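Local structure of arginyl-trna synthetase (Thermus thermophilus, 1IQ0) at residues A[474-479]-A[534-539]; A[576-581]-A[586-591]; A[507-512]-A[567-572]. The protein probably joins L-arginine to tRNA(Arg) at the expense of ATP, giving arginyl-tRNA, AMP and diphosphate, as a monomeric class I aminoacyl-tRNA synthetase. All blocks are in the same frame, centred on the assembly; numbering follows the deposited sequence.

All three contacts lie in the helical DALR anticodon-binding region of the chain, and none includes a residue of the HIGH motif, Val112 to His122, of the catalytic domain. Helix 562-583 supplies one side of both contact 2 and contact 3, whose centres are about 14 Å apart; Thr576 packs on Leu509 and Phe512 between them. Contact 1 joins helices 470-487 and 525-544, with its centre about 10 Å from that of contact 2 and about 11 Å from that of contact 3. Gln474 NE2 reaches Pro587 O at 2.8 Å, linking contacts 1 and 2, while Ser538 OG meets Asp508 OD2 at 2.6 Å, linking contacts 1 and 3.

Contact 1 of 3, residues A[474-479]-A[534-539]; sequences QYAHAR and DLAASW
The indole of Trp539 reaches across from helix 525-544 and brings its five-membered ring against Ala476 and Arg479 of helix 470-487, two helices of the DALR anticodon-binding domain. Its CG stands anti to the backbone N (chi1 160°), which carries the ring over to the other helix. There Trp539 CD1 touches Ala476 CB at 3.6 Å. The pyrrole nitrogen comes near the backbone as well, with Trp539 NE1 3.3 Å from Ala476 O, but the angle is too poor for a hydrogen bond. Arg479 meets the indole with the root of its side chain: Arg479 CB sits at the ring edge, in plane, 4.0 Å from Trp539 NE1. Beyond it the arginine chain bends at chi2 and chi3, so that its guanidinium plane stands 87° from the indole, nearly perpendicular. Tyr475 CE2 covers one guanidinium face, 3.4 Å above the plane and offset toward its rim. One turn before the tryptophan two methyl groups meet, Ala476 CB and Ala536 CB, 3.9 Å apart. These small residues suit segment axes that approach to 9.5 Å and cross at 44°. An alanine in place of Trp539 would probably open a gap between the helices and leave the Ala476 methyl and the base of the Arg479 side chain without their aromatic neighbour. Arg479 NH1 is hydrogen-bonded to Asn540 OD1, and the arginine makes a cation-pi contact with Tyr543, tying it further to helix 525-544. Trp539 also packs on Ala480 and Ile483 of helix 470-487 and on Leu573 of helix 562-583, which lies against both helices.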
ATOM      1  N   GLN A 474      -7.916  13.879  -9.502  1.00 21.70           N
ATOM      2  CA  GLN A 474      -8.413  13.418 -10.796  1.00 21.12           C
ATOM      3  C   GLN A 474      -8.804  14.614 -11.671  1.00 22.16           C
ATOM      4  O   GLN A 474      -8.521  14.637 -12.868  1.00 22.45           O
ATOM      5  CB  GLN A 474      -9.623  12.494 -10.619  1.00 24.34           C
ATOM      6  CG  GLN A 474      -9.326  11.129  -9.984  1.00 21.12           C
ATOM      7  CD  GLN A 474     -10.585  10.280  -9.839  1.00 23.21           C
ATOM      8  OE1 GLN A 474     -11.593  10.736  -9.298  1.00 24.78           O
ATOM      9  NE2 GLN A 474     -10.530   9.043 -10.322  1.00 21.06           N
ATOM     10  N   TYR A 475      -9.442  15.611 -11.064  1.00 22.38           N
ATOM     11  CA  TYR A 475      -9.873  16.797 -11.800  1.00 24.18           C
ATOM     12  C   TYR A 475      -8.681  17.577 -12.365  1.00 22.15           C
ATOM     13  O   TYR A 475      -8.735  18.088 -13.482  1.00 20.34           O
ATOM     14  CB  TYR A 475     -10.705  17.712 -10.896  1.00 38.39           C
ATOM     15  CG  TYR A 475     -11.361  18.840 -11.656  1.00 48.33           C
ATOM     16  CD1 TYR A 475     -12.401  18.588 -12.553  1.00 50.90           C
ATOM     17  CD2 TYR A 475     -10.914  20.154 -11.517  1.00 53.23           C
ATOM     18  CE1 TYR A 475     -12.979  19.615 -13.293  1.00 56.72           C
ATOM     19  CE2 TYR A 475     -11.484  21.190 -12.255  1.00 58.76           C
ATOM     20  CZ  TYR A 475     -12.515  20.914 -13.141  1.00 62.29           C
ATOM     21  OH  TYR A 475     -13.077  21.931 -13.879  1.00 69.37           O
ATOM     22  N   ALA A 476      -7.608  17.669 -11.589  1.00 22.47           N
ATOM     23  CA  ALA A 476      -6.409  18.363 -12.041  1.00 20.74           C
ATOM     24  C   ALA A 476      -5.853  17.628 -13.261  1.00 22.03           C
ATOM     25  O   ALA A 476      -5.365  18.251 -14.204  1.00 20.07           O
ATOM     26  CB  ALA A 476      -5.366  18.405 -10.917  1.00 16.83           C
ATOM     27  N   HIS A 477      -5.934  16.297 -13.242  1.00 23.43           N
ATOM     28  CA  HIS A 477      -5.457  15.507 -14.370  1.00 20.70           C
ATOM     29  C   HIS A 477      -6.320  15.746 -15.605  1.00 23.56           C
ATOM     30  O   HIS A 477      -5.799  15.915 -16.709  1.00 21.94           O
ATOM     31  CB  HIS A 477      -5.470  14.007 -14.049  1.00 17.39           C
ATOM     32  CG  HIS A 477      -5.198  13.142 -15.241  1.00 19.69           C
ATOM     33  ND1 HIS A 477      -6.186  12.752 -16.120  1.00 21.39           N
ATOM     34  CD2 HIS A 477      -4.037  12.647 -15.739  1.00 18.32           C
ATOM     35  CE1 HIS A 477      -5.649  12.056 -17.106  1.00 23.02           C
ATOM     36  NE2 HIS A 477      -4.346  11.978 -16.898  1.00 20.20           N
ATOM     37  N   ALA A 478      -7.638  15.744 -15.416  1.00 16.51           N
ATOM     38  CA  ALA A 478      -8.562  15.952 -16.527  1.00 19.81           C
ATOM     39  C   ALA A 478      -8.421  17.360 -17.117  1.00 20.48           C
ATOM     40  O   ALA A 478      -8.517  17.544 -18.323  1.00 23.49           O
ATOM     41  CB  ALA A 478     -10.013  15.707 -16.067  1.00 17.66           C
ATOM     42  N   ARG A 479      -8.186  18.348 -16.261  1.00 22.67           N
ATOM     43  CA  ARG A 479      -8.017  19.724 -16.717  1.00 22.80           C
ATOM     44  C   ARG A 479      -6.764  19.823 -17.596  1.00 22.36           C
ATOM     45  O   ARG A 479      -6.802  20.396 -18.680  1.00 23.42           O
ATOM     46  CB  ARG A 479      -7.876  20.665 -15.519  1.00 39.80           C
ATOM     47  CG  ARG A 479      -7.863  22.150 -15.875  1.00 44.18           C
ATOM     48  CD  ARG A 479      -9.219  22.799 -15.611  1.00 51.79           C
ATOM     49  NE  ARG A 479      -9.161  23.806 -14.549  1.00 56.66           N
ATOM     50  CZ  ARG A 479      -8.740  23.572 -13.310  1.00 60.30           C
ATOM     51  NH1 ARG A 479      -8.333  22.356 -12.960  1.00 64.73           N
ATOM     52  NH2 ARG A 479      -8.726  24.553 -12.415  1.00 56.37           N
ATOM     53  N   ASP A 534      -0.210  17.913  -3.220  1.00 26.13           N
ATOM     54  CA  ASP A 534       0.651  19.072  -3.407  1.00 24.75           C
ATOM     55  C   ASP A 534       0.856  19.412  -4.886  1.00 24.24           C
ATOM     56  O   ASP A 534       0.841  20.580  -5.265  1.00 24.52           O
ATOM     57  CB  ASP A 534       2.015  18.843  -2.748  1.00 27.71           C
ATOM     58  CG  ASP A 534       1.921  18.689  -1.235  1.00 30.33           C
ATOM     59  OD1 ASP A 534       0.959  19.210  -0.634  1.00 34.79           O
ATOM     60  OD2 ASP A 534       2.821  18.065  -0.639  1.00 34.21           O
ATOM     61  N   LEU A 535       1.052  18.394  -5.719  1.00 18.21           N
ATOM     62  CA  LEU A 535       1.269  18.635  -7.136  1.00 20.48           C
ATOM     63  C   LEU A 535      -0.003  19.172  -7.786  1.00 21.63           C
ATOM     64  O   LEU A 535       0.052  20.077  -8.620  1.00 21.09           O
ATOM     65  CB  LEU A 535       1.716  17.356  -7.844  1.00 11.71           C
ATOM     66  CG  LEU A 535       2.079  17.562  -9.323  1.00 14.67           C
ATOM     67  CD1 LEU A 535       3.237  18.580  -9.450  1.00 14.23           C
ATOM     68  CD2 LEU A 535       2.470  16.231  -9.938  1.00 13.85           C
ATOM     69  N   ALA A 536      -1.146  18.617  -7.398  1.00 23.01           N
ATOM     70  CA  ALA A 536      -2.413  19.064  -7.948  1.00 22.33           C
ATOM     71  C   ALA A 536      -2.662  20.509  -7.521  1.00 23.23           C
ATOM     72  O   ALA A 536      -3.208  21.304  -8.291  1.00 22.62           O
ATOM     73  CB  ALA A 536      -3.542  18.161  -7.472  1.00 10.75           C
ATOM     74  N   ALA A 537      -2.249  20.851  -6.304  1.00 21.06           N
ATOM     75  CA  ALA A 537      -2.416  22.211  -5.793  1.00 20.58           C
ATOM     76  C   ALA A 537      -1.517  23.163  -6.582  1.00 19.50           C
ATOM     77  O   ALA A 537      -1.904  24.294  -6.889  1.00 21.27           O
ATOM     78  CB  ALA A 537      -2.058  22.276  -4.300  1.00 16.14           C
ATOM     79  N   SER A 538      -0.307  22.698  -6.886  1.00 22.70           N
ATOM     80  CA  SER A 538       0.664  23.485  -7.643  1.00 25.85           C
ATOM     81  C   SER A 538       0.147  23.702  -9.067  1.00 28.15           C
ATOM     82  O   SER A 538       0.273  24.789  -9.628  1.00 23.12           O
ATOM     83  CB  SER A 538       2.007  22.752  -7.677  1.00 24.19           C
ATOM     84  OG  SER A 538       2.964  23.461  -8.443  1.00 22.87           O
ATOM     85  N   TRP A 539      -0.428  22.658  -9.652  1.00 23.05           N
ATOM     86  CA  TRP A 539      -0.980  22.762 -10.996  1.00 22.23           C
ATOM     87  C   TRP A 539      -2.144  23.759 -11.022  1.00 19.90           C
ATOM     88  O   TRP A 539      -2.236  24.587 -11.921  1.00 21.42           O
ATOM     89  CB  TRP A 539      -1.457  21.392 -11.480  1.00 18.96           C
ATOM     90  CG  TRP A 539      -2.442  21.462 -12.599  1.00 23.24           C
ATOM     91  CD1 TRP A 539      -3.772  21.150 -12.538  1.00 24.33           C
ATOM     92  CD2 TRP A 539      -2.196  21.909 -13.936  1.00 23.31           C
ATOM     93  NE1 TRP A 539      -4.370  21.374 -13.755  1.00 22.09           N
ATOM     94  CE2 TRP A 539      -3.426  21.841 -14.633  1.00 24.61           C
ATOM     95  CE3 TRP A 539      -1.059  22.360 -14.614  1.00 22.94           C
ATOM     96  CZ2 TRP A 539      -3.550  22.211 -15.979  1.00 22.35           C
ATOM     97  CZ3 TRP A 539      -1.182  22.730 -15.959  1.00 25.80           C
ATOM     98  CH2 TRP A 539      -2.421  22.652 -16.622  1.00 23.38           C
TER

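Contact 2 of 3, residues A[576-581]-A[586-591]; sequences TLATGL and IPAPEV
The C-terminal tail of the synthetase turns back here along helix 562-583, the last helix of the anticodon-binding region, where Leu581 and Ile586 meet across the reversal. Ile586 N donates to Leu581 O at 2.8 Å, with an N-H...O angle of 155°; the donor lies above the carbonyl plane, 40° out of it. Beside this bond the two side chains pass at a slant, and the Ile586 CG2 branch, anti to the backbone N, is the one that meets Leu581 CG, at 3.8 Å. Two residues further along the tail, the Ala588 methyl faces the preceding helical turn, its CB 4.1 Å from Ala578 CA. The same methyl lies near Leu581 CD2, at 4.4 Å. A water donates to Ala578 O and to Ile586 O, 2.8 Å from each oxygen. Beyond the pair, Ile586 packs on Phe444 of helix 430-448, and Pro587 on Met436 and Leu439 of the same helix. The polar link is thus made between main-chain atoms, directly or through water, and would not depend on side-chain charge, whereas small and branched apolar groups fill the contact between tail and helix.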
ATOM      1  N   THR A 576       2.384  12.629 -14.893  1.00 22.04           N
ATOM      2  CA  THR A 576       2.785  12.381 -13.511  1.00 22.79           C
ATOM      3  C   THR A 576       1.574  12.113 -12.617  1.00 23.99           C
ATOM      4  O   THR A 576       1.617  11.239 -11.748  1.00 21.04           O
ATOM      5  CB  THR A 576       3.595  13.570 -12.951  1.00 23.77           C
ATOM      6  OG1 THR A 576       4.793  13.720 -13.723  1.00 22.39           O
ATOM      7  CG2 THR A 576       3.965  13.336 -11.491  1.00 21.29           C
ATOM      8  N   LEU A 577       0.494  12.861 -12.823  1.00 21.57           N
ATOM      9  CA  LEU A 577      -0.702  12.639 -12.026  1.00 23.25           C
ATOM     10  C   LEU A 577      -1.353  11.302 -12.396  1.00 24.03           C
ATOM     11  O   LEU A 577      -1.838  10.584 -11.520  1.00 24.44           O
ATOM     12  CB  LEU A 577      -1.697  13.779 -12.218  1.00 16.81           C
ATOM     13  CG  LEU A 577      -1.282  15.123 -11.626  1.00 17.32           C
ATOM     14  CD1 LEU A 577      -2.407  16.120 -11.832  1.00 16.24           C
ATOM     15  CD2 LEU A 577      -0.969  14.963 -10.122  1.00 14.73           C
ATOM     16  N   ALA A 578      -1.353  10.965 -13.688  1.00 19.32           N
ATOM     17  CA  ALA A 578      -1.946   9.706 -14.151  1.00 20.95           C
ATOM     18  C   ALA A 578      -1.187   8.515 -13.572  1.00 21.83           C
ATOM     19  O   ALA A 578      -1.789   7.567 -13.079  1.00 23.01           O
ATOM     20  CB  ALA A 578      -1.933   9.634 -15.693  1.00 14.86           C
ATOM     21  N   THR A 579       0.139   8.575 -13.641  1.00 19.11           N
ATOM     22  CA  THR A 579       0.991   7.513 -13.117  1.00 20.28           C
ATOM     23  C   THR A 579       0.850   7.412 -11.597  1.00 20.85           C
ATOM     24  O   THR A 579       0.649   6.325 -11.059  1.00 22.10           O
ATOM     25  CB  THR A 579       2.464   7.766 -13.499  1.00 22.51           C
ATOM     26  OG1 THR A 579       2.595   7.659 -14.922  1.00 20.67           O
ATOM     27  CG2 THR A 579       3.395   6.745 -12.827  1.00 21.24           C
ATOM     28  N   GLY A 580       0.945   8.551 -10.912  1.00 21.65           N
ATOM     29  CA  GLY A 580       0.805   8.558  -9.464  1.00 21.67           C
ATOM     30  C   GLY A 580      -0.537   7.988  -9.023  1.00 21.70           C
ATOM     31  O   GLY A 580      -0.602   7.134  -8.144  1.00 21.24           O
ATOM     32  N   LEU A 581      -1.613   8.458  -9.640  1.00 25.91           N
ATOM     33  CA  LEU A 581      -2.957   7.989  -9.314  1.00 27.57           C
ATOM     34  C   LEU A 581      -3.064   6.472  -9.466  1.00 27.96           C
ATOM     35  O   LEU A 581      -3.638   5.785  -8.622  1.00 28.37           O
ATOM     36  CB  LEU A 581      -3.971   8.680 -10.228  1.00 21.23           C
ATOM     37  CG  LEU A 581      -4.955   9.701  -9.635  1.00 25.17           C
ATOM     38  CD1 LEU A 581      -4.524  10.183  -8.262  1.00 18.07           C
ATOM     39  CD2 LEU A 581      -5.089  10.851 -10.611  1.00 20.99           C
ATOM     40  N   ILE A 586      -6.068   4.315  -8.436  1.00 21.87           N
ATOM     41  CA  ILE A 586      -7.073   5.281  -8.852  1.00 20.72           C
ATOM     42  C   ILE A 586      -7.026   5.591 -10.352  1.00 20.84           C
ATOM     43  O   ILE A 586      -5.977   5.919 -10.895  1.00 22.11           O
ATOM     44  CB  ILE A 586      -6.901   6.591  -8.048  1.00 22.88           C
ATOM     45  CG1 ILE A 586      -7.054   6.288  -6.553  1.00 18.43           C
ATOM     46  CG2 ILE A 586      -7.917   7.634  -8.508  1.00 23.45           C
ATOM     47  CD1 ILE A 586      -6.604   7.401  -5.646  1.00 16.82           C
ATOM     48  N   PRO A 587      -8.168   5.462 -11.046  1.00 23.42           N
ATOM     49  CA  PRO A 587      -8.187   5.753 -12.482  1.00 22.71           C
ATOM     50  C   PRO A 587      -8.098   7.267 -12.735  1.00 21.68           C
ATOM     51  O   PRO A 587      -8.420   8.071 -11.859  1.00 20.99           O
ATOM     52  CB  PRO A 587      -9.508   5.141 -12.937  1.00 29.80           C
ATOM     53  CG  PRO A 587     -10.375   5.276 -11.720  1.00 29.38           C
ATOM     54  CD  PRO A 587      -9.445   4.873 -10.610  1.00 31.12           C
ATOM     55  N   ALA A 588      -7.650   7.647 -13.929  1.00 28.25           N
ATOM     56  CA  ALA A 588      -7.491   9.057 -14.275  1.00 30.58           C
ATOM     57  C   ALA A 588      -8.396   9.488 -15.421  1.00 33.76           C
ATOM     58  O   ALA A 588      -8.001   9.435 -16.580  1.00 34.55           O
ATOM     59  CB  ALA A 588      -6.041   9.334 -14.634  1.00 24.67           C
ATOM     60  N   PRO A 589      -9.622   9.933 -15.104  1.00 34.53           N
ATOM     61  CA  PRO A 589     -10.605  10.383 -16.097  1.00 37.32           C
ATOM     62  C   PRO A 589     -10.052  11.510 -16.967  1.00 40.65           C
ATOM     63  O   PRO A 589      -9.475  12.468 -16.452  1.00 41.55           O
ATOM     64  CB  PRO A 589     -11.774  10.860 -15.235  1.00 42.37           C
ATOM     65  CG  PRO A 589     -11.636  10.061 -13.982  1.00 41.70           C
ATOM     66  CD  PRO A 589     -10.156  10.083 -13.740  1.00 40.40           C
ATOM     67  N   GLU A 590     -10.220  11.390 -18.280  1.00 50.24           N
ATOM     68  CA  GLU A 590      -9.740  12.419 -19.200  1.00 51.34           C
ATOM     69  C   GLU A 590     -10.758  13.549 -19.277  1.00 50.81           C
ATOM     70  O   GLU A 590     -10.396  14.720 -19.412  1.00 50.85           O
ATOM     71  CB  GLU A 590      -9.531  11.844 -20.602  1.00 46.76           C
ATOM     72  CG  GLU A 590      -8.581  10.662 -20.671  1.00 51.43           C
ATOM     73  CD  GLU A 590      -8.269  10.254 -22.101  1.00 54.84           C
ATOM     74  OE1 GLU A 590      -9.178  10.333 -22.952  1.00 57.68           O
ATOM     75  OE2 GLU A 590      -7.120   9.847 -22.371  1.00 57.72           O
ATOM     76  N   VAL A 591     -12.035  13.187 -19.186  1.00 44.63           N
ATOM     77  CA  VAL A 591     -13.116  14.161 -19.259  1.00 44.19           C
ATOM     78  C   VAL A 591     -13.915  14.235 -17.957  1.00 45.96           C
ATOM     79  O   VAL A 591     -14.439  13.227 -17.482  1.00 44.83           O
ATOM     80  CB  VAL A 591     -14.085  13.818 -20.412  1.00 46.53           C
ATOM     81  CG1 VAL A 591     -15.141  14.913 -20.553  1.00 46.01           C
ATOM     82  CG2 VAL A 591     -13.306  13.644 -21.707  1.00 41.62           C
TER
HETATM   83  O   HOH W   1      -4.414   6.669 -13.125  1.00 36.72           O

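Contact 3 of 3, residues A[507-512]-A[567-572]; sequences LDLLDF and LSLVQS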
ATOM      1  N   LEU A 507       9.770  22.356 -10.806  1.00 19.58           N
ATOM      2  CA  LEU A 507      10.439  21.927  -9.584  1.00 20.86           C
ATOM      3  C   LEU A 507       9.571  20.966  -8.766  1.00 23.81           C
ATOM      4  O   LEU A 507      10.078  19.981  -8.216  1.00 23.27           O
ATOM      5  CB  LEU A 507      10.826  23.143  -8.749  1.00 23.75           C
ATOM      6  CG  LEU A 507      11.735  22.966  -7.532  1.00 23.89           C
ATOM      7  CD1 LEU A 507      12.985  22.158  -7.885  1.00 24.65           C
ATOM      8  CD2 LEU A 507      12.117  24.360  -7.026  1.00 23.90           C
ATOM      9  N   ASP A 508       8.268  21.229  -8.679  1.00 26.90           N
ATOM     10  CA  ASP A 508       7.404  20.314  -7.934  1.00 25.52           C
ATOM     11  C   ASP A 508       7.375  18.964  -8.639  1.00 27.10           C
ATOM     12  O   ASP A 508       7.257  17.921  -7.998  1.00 27.61           O
ATOM     13  CB  ASP A 508       5.992  20.871  -7.802  1.00 20.67           C
ATOM     14  CG  ASP A 508       5.931  22.036  -6.845  1.00 24.93           C
ATOM     15  OD1 ASP A 508       6.721  22.034  -5.877  1.00 27.48           O
ATOM     16  OD2 ASP A 508       5.101  22.941  -7.055  1.00 26.17           O
ATOM     17  N   LEU A 509       7.501  18.989  -9.962  1.00 21.53           N
ATOM     18  CA  LEU A 509       7.515  17.760 -10.741  1.00 23.42           C
ATOM     19  C   LEU A 509       8.775  16.927 -10.466  1.00 23.52           C
ATOM     20  O   LEU A 509       8.755  15.702 -10.599  1.00 25.49           O
ATOM     21  CB  LEU A 509       7.420  18.086 -12.230  1.00 20.74           C
ATOM     22  CG  LEU A 509       6.008  18.405 -12.730  1.00 20.73           C
ATOM     23  CD1 LEU A 509       6.068  19.017 -14.125  1.00 20.37           C
ATOM     24  CD2 LEU A 509       5.181  17.123 -12.734  1.00 18.52           C
ATOM     25  N   LEU A 510       9.861  17.590 -10.078  1.00 23.23           N
ATOM     26  CA  LEU A 510      11.114  16.895  -9.804  1.00 24.85           C
ATOM     27  C   LEU A 510      11.072  16.102  -8.499  1.00 22.20           C
ATOM     28  O   LEU A 510      11.981  15.321  -8.228  1.00 23.71           O
ATOM     29  CB  LEU A 510      12.294  17.876  -9.748  1.00 25.36           C
ATOM     30  CG  LEU A 510      12.673  18.695 -10.990  1.00 27.02           C
ATOM     31  CD1 LEU A 510      14.086  19.221 -10.810  1.00 30.31           C
ATOM     32  CD2 LEU A 510      12.611  17.851 -12.236  1.00 23.97           C
ATOM     33  N   ASP A 511      10.022  16.297  -7.707  1.00 25.82           N
ATOM     34  CA  ASP A 511       9.887  15.595  -6.435  1.00 24.66           C
ATOM     35  C   ASP A 511       9.073  14.311  -6.515  1.00 26.33           C
ATOM     36  O   ASP A 511       8.958  13.587  -5.529  1.00 28.74           O
ATOM     37  CB  ASP A 511       9.253  16.509  -5.386  1.00 21.80           C
ATOM     38  CG  ASP A 511      10.114  17.699  -5.065  1.00 25.89           C
ATOM     39  OD1 ASP A 511      11.352  17.551  -5.073  1.00 28.14           O
ATOM     40  OD2 ASP A 511       9.562  18.780  -4.789  1.00 25.63           O
ATOM     41  N   PHE A 512       8.514  14.026  -7.684  1.00 18.84           N
ATOM     42  CA  PHE A 512       7.694  12.836  -7.866  1.00 20.57           C
ATOM     43  C   PHE A 512       8.388  11.499  -7.587  1.00 21.30           C
ATOM     44  O   PHE A 512       7.869  10.661  -6.847  1.00 21.66           O
ATOM     45  CB  PHE A 512       7.134  12.804  -9.282  1.00 20.44           C
ATOM     46  CG  PHE A 512       6.420  11.525  -9.618  1.00 21.50           C
ATOM     47  CD1 PHE A 512       5.254  11.170  -8.948  1.00 22.07           C
ATOM     48  CD2 PHE A 512       6.926  10.667 -10.590  1.00 22.33           C
ATOM     49  CE1 PHE A 512       4.600   9.980  -9.243  1.00 20.10           C
ATOM     50  CE2 PHE A 512       6.279   9.471 -10.892  1.00 19.28           C
ATOM     51  CZ  PHE A 512       5.114   9.128 -10.217  1.00 18.78           C
ATOM     52  N   LEU A 567       3.031  23.412 -23.129  1.00 23.31           N
ATOM     53  CA  LEU A 567       2.346  22.177 -23.491  1.00 22.28           C
ATOM     54  C   LEU A 567       3.134  20.966 -22.970  1.00 24.66           C
ATOM     55  O   LEU A 567       2.544  20.015 -22.460  1.00 22.61           O
ATOM     56  CB  LEU A 567       2.159  22.085 -25.009  1.00 21.71           C
ATOM     57  CG  LEU A 567       1.026  22.936 -25.601  1.00 22.91           C
ATOM     58  CD1 LEU A 567       1.099  22.924 -27.118  1.00 22.34           C
ATOM     59  CD2 LEU A 567      -0.319  22.395 -25.130  1.00 18.26           C
ATOM     60  N   SER A 568       4.461  21.004 -23.091  1.00 23.09           N
ATOM     61  CA  SER A 568       5.293  19.896 -22.610  1.00 24.35           C
ATOM     62  C   SER A 568       5.244  19.814 -21.085  1.00 22.62           C
ATOM     63  O   SER A 568       5.260  18.726 -20.511  1.00 25.97           O
ATOM     64  CB  SER A 568       6.743  20.062 -23.071  1.00 25.26           C
ATOM     65  OG  SER A 568       6.850  19.895 -24.473  1.00 26.45           O
ATOM     66  N   LEU A 569       5.176  20.969 -20.430  1.00 24.63           N
ATOM     67  CA  LEU A 569       5.101  20.997 -18.976  1.00 25.68           C
ATOM     68  C   LEU A 569       3.738  20.462 -18.539  1.00 27.51           C
ATOM     69  O   LEU A 569       3.633  19.724 -17.557  1.00 27.21           O
ATOM     70  CB  LEU A 569       5.287  22.424 -18.469  1.00 22.03           C
ATOM     71  CG  LEU A 569       5.367  22.628 -16.959  1.00 27.00           C
ATOM     72  CD1 LEU A 569       6.503  21.783 -16.382  1.00 30.26           C
ATOM     73  CD2 LEU A 569       5.596  24.111 -16.666  1.00 27.82           C
ATOM     74  N   VAL A 570       2.695  20.843 -19.275  1.00 23.67           N
ATOM     75  CA  VAL A 570       1.343  20.389 -18.980  1.00 22.81           C
ATOM     76  C   VAL A 570       1.272  18.875 -19.185  1.00 21.49           C
ATOM     77  O   VAL A 570       0.644  18.161 -18.408  1.00 22.08           O
ATOM     78  CB  VAL A 570       0.308  21.092 -19.901  1.00 19.50           C
ATOM     79  CG1 VAL A 570      -1.037  20.374 -19.832  1.00 18.60           C
ATOM     80  CG2 VAL A 570       0.140  22.558 -19.466  1.00 14.67           C
ATOM     81  N   GLN A 571       1.942  18.393 -20.227  1.00 20.15           N
ATOM     82  CA  GLN A 571       1.962  16.974 -20.531  1.00 20.85           C
ATOM     83  C   GLN A 571       2.684  16.209 -19.426  1.00 23.91           C
ATOM     84  O   GLN A 571       2.221  15.158 -18.979  1.00 25.40           O
ATOM     85  CB  GLN A 571       2.657  16.720 -21.872  1.00 20.33           C
ATOM     86  CG  GLN A 571       2.734  15.239 -22.228  1.00 24.42           C
ATOM     87  CD  GLN A 571       3.344  14.997 -23.590  1.00 28.35           C
ATOM     88  OE1 GLN A 571       4.488  15.370 -23.845  1.00 35.22           O
ATOM     89  NE2 GLN A 571       2.581  14.370 -24.477  1.00 30.30           N
ATOM     90  N   SER A 572       3.824  16.733 -18.991  1.00 19.96           N
ATOM     91  CA  SER A 572       4.576  16.083 -17.925  1.00 21.73           C
ATOM     92  C   SER A 572       3.725  16.012 -16.649  1.00 21.04           C
ATOM     93  O   SER A 572       3.749  15.012 -15.926  1.00 20.32           O
ATOM     94  CB  SER A 572       5.877  16.843 -17.651  1.00 19.46           C
ATOM     95  OG  SER A 572       6.519  16.357 -16.486  1.00 24.89           O
TER
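Leu509 carries its CG anti to the carbonyl carbon and beside the backbone N (chi1 -80°), and with chi2 at 167° its CD1 is extended toward helix 562-583. Leu569, by contrast, has CG anti to the backbone N (chi1 -174°), an arrangement that swings the end of its side chain toward the leucine although its CB does not point there. The two side chains meet at a slant through single methyls, Leu509 CD1 and Leu569 CD1, 3.6 Å apart. One turn along, Ser572 OG lies 3.6 Å from Leu509 CD1 and 4.1 Å from Leu509 CD2, so the leucine fork packs against the hydroxyl. This is a van der Waals contact: the buried Ser572 OG has its polar partner in Ala91 O of helix 84-92, a hydrogen bond that satisfies it beside the apolar leucine. The contact thus joins two helices of the DALR anticodon-binding domain. A type I beta turn from Leu509 to Phe512 leads into helix 512-522, and Asp511 in this turn forms salt bridges with Arg3 and Arg27 of the N-terminal region. Helix 525-544 closes on the contact too, with Tyr542 against Leu569 and Leu535 against Leu509, while Leu510 packs on helix 84-92.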